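Local coordinates for protein cytosol aminopeptidase (PDB 3KZW) that probably removes amino acids one at a time from the N-termini of peptides, as a metal-dependent leucyl aminopeptidase of the cytosol aminopeptidase family, at residues L112-H117 and D135-K140. Sequence-based numbering, arbitrary orientation.
Sequences LKIWGH and DSFISK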
ATOM      1  N   LEU A 112     -27.374  30.913 -15.570  1.00  2.69           N
ATOM      2  CA  LEU A 112     -27.048  30.546 -14.187  1.00  2.64           C
ATOM      3  C   LEU A 112     -25.758  31.217 -13.715  1.00  2.61           C
ATOM      4  O   LEU A 112     -25.650  31.634 -12.562  1.00  2.55           O
ATOM      5  CB  LEU A 112     -26.938  29.026 -14.034  1.00  2.59           C
ATOM      6  CG  LEU A 112     -28.194  28.169 -14.195  1.00  2.62           C
ATOM      7  CD1 LEU A 112     -27.833  26.699 -14.103  1.00  2.58           C
ATOM      8  CD2 LEU A 112     -29.258  28.518 -13.162  1.00  2.65           C
ATOM      9  N   LYS A 113     -24.791  31.315 -14.621  1.00  2.62           N
ATOM     10  CA  LYS A 113     -23.522  31.977 -14.347  1.00  2.63           C
ATOM     11  C   LYS A 113     -23.709  33.489 -14.189  1.00  2.64           C
ATOM     12  O   LYS A 113     -23.073  34.107 -13.335  1.00  2.61           O
ATOM     13  CB  LYS A 113     -22.515  31.668 -15.461  1.00  2.63           C
ATOM     14  CG  LYS A 113     -21.068  32.005 -15.118  1.00  2.72           C
ATOM     15  CD  LYS A 113     -20.118  31.697 -16.269  1.00  2.76           C
ATOM     16  CE  LYS A 113     -19.794  30.210 -16.366  1.00  2.81           C
ATOM     17  NZ  LYS A 113     -18.923  29.910 -17.539  1.00  2.83           N
ATOM     18  N   ILE A 114     -24.585  34.069 -15.013  1.00  2.67           N
ATOM     19  CA  ILE A 114     -24.879  35.504 -14.983  1.00  2.61           C
ATOM     20  C   ILE A 114     -25.558  35.908 -13.674  1.00  2.60           C
ATOM     21  O   ILE A 114     -25.051  36.771 -12.957  1.00  2.61           O
ATOM     22  CB  ILE A 114     -25.738  35.951 -16.207  1.00  2.63           C
ATOM     23  CG1 ILE A 114     -24.914  35.889 -17.495  1.00  2.63           C
ATOM     24  CG2 ILE A 114     -26.283  37.364 -16.013  1.00  2.59           C
ATOM     25  CD1 ILE A 114     -25.749  35.758 -18.757  1.00  2.61           C
ATOM     26  N   TRP A 115     -26.694  35.282 -13.367  1.00  2.61           N
ATOM     27  CA  TRP A 115     -27.437  35.578 -12.138  1.00  2.63           C
ATOM     28  C   TRP A 115     -26.649  35.167 -10.896  1.00  2.66           C
ATOM     29  O   TRP A 115     -26.674  35.862  -9.878  1.00  2.63           O
ATOM     30  CB  TRP A 115     -28.809  34.896 -12.138  1.00  2.60           C
ATOM     31  CG  TRP A 115     -29.779  35.436 -13.148  1.00  2.68           C
ATOM     32  CD1 TRP A 115     -30.327  34.759 -14.202  1.00  2.65           C
ATOM     33  CD2 TRP A 115     -30.325  36.763 -13.197  1.00  2.72           C
ATOM     34  NE1 TRP A 115     -31.175  35.580 -14.905  1.00  2.61           N
ATOM     35  CE2 TRP A 115     -31.192  36.815 -14.313  1.00  2.66           C
ATOM     36  CE3 TRP A 115     -30.163  37.913 -12.411  1.00  2.67           C
ATOM     37  CZ2 TRP A 115     -31.898  37.972 -14.660  1.00  2.68           C
ATOM     38  CZ3 TRP A 115     -30.863  39.065 -12.758  1.00  2.66           C
ATOM     39  CH2 TRP A 115     -31.720  39.083 -13.874  1.00  2.71           C
ATOM     40  N   GLY A 116     -25.948  34.038 -10.996  1.00  2.68           N
ATOM     41  CA  GLY A 116     -25.142  33.508  -9.902  1.00  2.63           C
ATOM     42  C   GLY A 116     -24.081  34.473  -9.418  1.00  2.62           C
ATOM     43  O   GLY A 116     -24.059  34.835  -8.242  1.00  2.67           O
ATOM     44  N   HIS A 117     -23.208  34.899 -10.327  1.00  2.58           N
ATOM     45  CA  HIS A 117     -22.137  35.832  -9.983  1.00  2.62           C
ATOM     46  C   HIS A 117     -22.660  37.195  -9.526  1.00  2.63           C
ATOM     47  O   HIS A 117     -22.066  37.832  -8.652  1.00  2.61           O
ATOM     48  CB  HIS A 117     -21.151  36.003 -11.143  1.00  2.58           C
ATOM     49  CG  HIS A 117     -20.253  34.824 -11.358  1.00  2.62           C
ATOM     50  ND1 HIS A 117     -19.608  34.592 -12.552  1.00  2.69           N
ATOM     51  CD2 HIS A 117     -19.901  33.806 -10.537  1.00  2.63           C
ATOM     52  CE1 HIS A 117     -18.893  33.484 -12.458  1.00  2.71           C
ATOM     53  NE2 HIS A 117     -19.055  32.987 -11.245  1.00  2.63           N
ATOM     54  N   ASP A 135     -35.024  44.670 -18.499  1.00  2.66           N
ATOM     55  CA  ASP A 135     -35.077  44.683 -19.962  1.00  2.65           C
ATOM     56  C   ASP A 135     -33.725  44.431 -20.626  1.00  2.67           C
ATOM     57  O   ASP A 135     -33.670  43.974 -21.771  1.00  2.73           O
ATOM     58  CB  ASP A 135     -35.670  46.002 -20.470  1.00  2.66           C
ATOM     59  CG  ASP A 135     -37.156  46.140 -20.164  1.00  2.73           C
ATOM     60  OD1 ASP A 135     -37.794  45.145 -19.753  1.00  2.73           O
ATOM     61  OD2 ASP A 135     -37.688  47.253 -20.344  1.00  2.74           O
ATOM     62  N   SER A 136     -32.643  44.725 -19.907  1.00  2.64           N
ATOM     63  CA  SER A 136     -31.289  44.517 -20.416  1.00  2.65           C
ATOM     64  C   SER A 136     -30.865  43.051 -20.336  1.00  2.67           C
ATOM     65  O   SER A 136     -29.852  42.662 -20.921  1.00  2.70           O
ATOM     66  CB  SER A 136     -30.288  45.404 -19.666  1.00  2.68           C
ATOM     67  OG  SER A 136     -30.173  45.027 -18.304  1.00  2.66           O
ATOM     68  N   PHE A 137     -31.640  42.249 -19.608  1.00  2.67           N
ATOM     69  CA  PHE A 137     -31.362  40.822 -19.442  1.00  2.69           C
ATOM     70  C   PHE A 137     -32.177  39.951 -20.397  1.00  2.73           C
ATOM     71  O   PHE A 137     -31.810  38.805 -20.666  1.00  2.76           O
ATOM     72  CB  PHE A 137     -31.626  40.394 -17.997  1.00  2.68           C
ATOM     73  CG  PHE A 137     -30.593  40.884 -17.021  1.00  2.68           C
ATOM     74  CD1 PHE A 137     -30.678  42.161 -16.477  1.00  2.64           C
ATOM     75  CD2 PHE A 137     -29.537  40.065 -16.642  1.00  2.62           C
ATOM     76  CE1 PHE A 137     -29.729  42.616 -15.580  1.00  2.60           C
ATOM     77  CE2 PHE A 137     -28.581  40.514 -15.740  1.00  2.68           C
ATOM     78  CZ  PHE A 137     -28.679  41.793 -15.208  1.00  2.64           C
ATOM     79  N   ILE A 138     -33.276  40.507 -20.903  1.00  2.74           N
ATOM     80  CA  ILE A 138     -34.196  39.793 -21.782  1.00  2.77           C
ATOM     81  C   ILE A 138     -33.921  40.147 -23.235  1.00  2.88           C
ATOM     82  O   ILE A 138     -33.888  41.323 -23.606  1.00  2.87           O
ATOM     83  CB  ILE A 138     -35.667  40.120 -21.435  1.00  2.77           C
ATOM     84  CG1 ILE A 138     -35.939  39.835 -19.953  1.00  2.74           C
ATOM     85  CG2 ILE A 138     -36.631  39.337 -22.336  1.00  2.68           C
ATOM     86  CD1 ILE A 138     -37.064  40.666 -19.358  1.00  2.79           C
ATOM     87  N   SER A 139     -33.721  39.121 -24.054  1.00  3.02           N
ATOM     88  CA  SER A 139     -33.448  39.330 -25.466  1.00  3.13           C
ATOM     89  C   SER A 139     -34.566  38.777 -26.328  1.00  3.20           C
ATOM     90  O   SER A 139     -35.460  38.076 -25.847  1.00  3.28           O
ATOM     91  CB  SER A 139     -32.111  38.696 -25.861  1.00  3.13           C
ATOM     92  OG  SER A 139     -32.210  37.285 -25.908  1.00  3.28           O
ATOM     93  N   LYS A 140     -34.498  39.112 -27.611  1.00  3.31           N
ATOM     94  CA  LYS A 140     -35.377  38.568 -28.636  1.00  3.34           C
ATOM     95  C   LYS A 140     -35.205  37.049 -28.779  1.00  3.35           C
ATOM     96  O   LYS A 140     -36.101  36.363 -29.270  1.00  3.34           O
ATOM     97  CB  LYS A 140     -35.087  39.268 -29.972  1.00  3.34           C
ATOM     98  CG  LYS A 140     -33.591  39.350 -30.320  1.00  3.57           C
ATOM     99  CD  LYS A 140     -33.293  40.172 -31.572  1.00  4.02           C
ATOM    100  CE  LYS A 140     -33.098  41.647 -31.260  1.00  4.42           C
ATOM    101  NZ  LYS A 140     -32.305  42.333 -32.315  1.00  4.54           N
TER
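F137 lays one face of its ring against the outer, six-membered ring of W115, and this offset stack is a compact example of how a loop can be fastened to a helix largely through aromatic surface, with an aliphatic methyl added at the edge. The two ring centres stand 4.5 Å apart, and the planes are nearly parallel, at 16°. The offset shows in CH2 of W115, which sits 3.6 Å above the plane of the F137 ring and toward its rim, 3.7 Å from CD2 of F137, while CZ2 follows along the same side. I114, one residue earlier on helix 108-124, comes in from another direction: its CG2 lies in the plane of the phenyl ring, at its edge, 3.9 Å from CE2 of F137. That methyl is anti to the backbone N (chi1 of the CG1 branch -70°), which carries it out from the helix to the phenylalanine. F137 is thus met on a face by an indole and at its edge by the methyl CG2 of I114.

This tight part is narrow. The backbones stay well apart, with the CA atoms of I114 and F137 9.5 Å from each other, and polar side chains turn to other partners: D135 hydrogen-bonds to S181 and E182, and S136 to L133 and G43. K140, the exposed end of segment 135-140, makes a weak hydrogen bond to Q50. V98 and L100 of strand 91-101 touch both I114 and F137, whereas A150 and C151 of helix 144-157 touch W115. The contact therefore joins helix 108-124 to the loop after strand 129-133 within the core of the N-terminal domain. The touching atoms are all carbon and buried, which implies cohesion through dispersion and exclusion of water, without a directional polar bond between the segments.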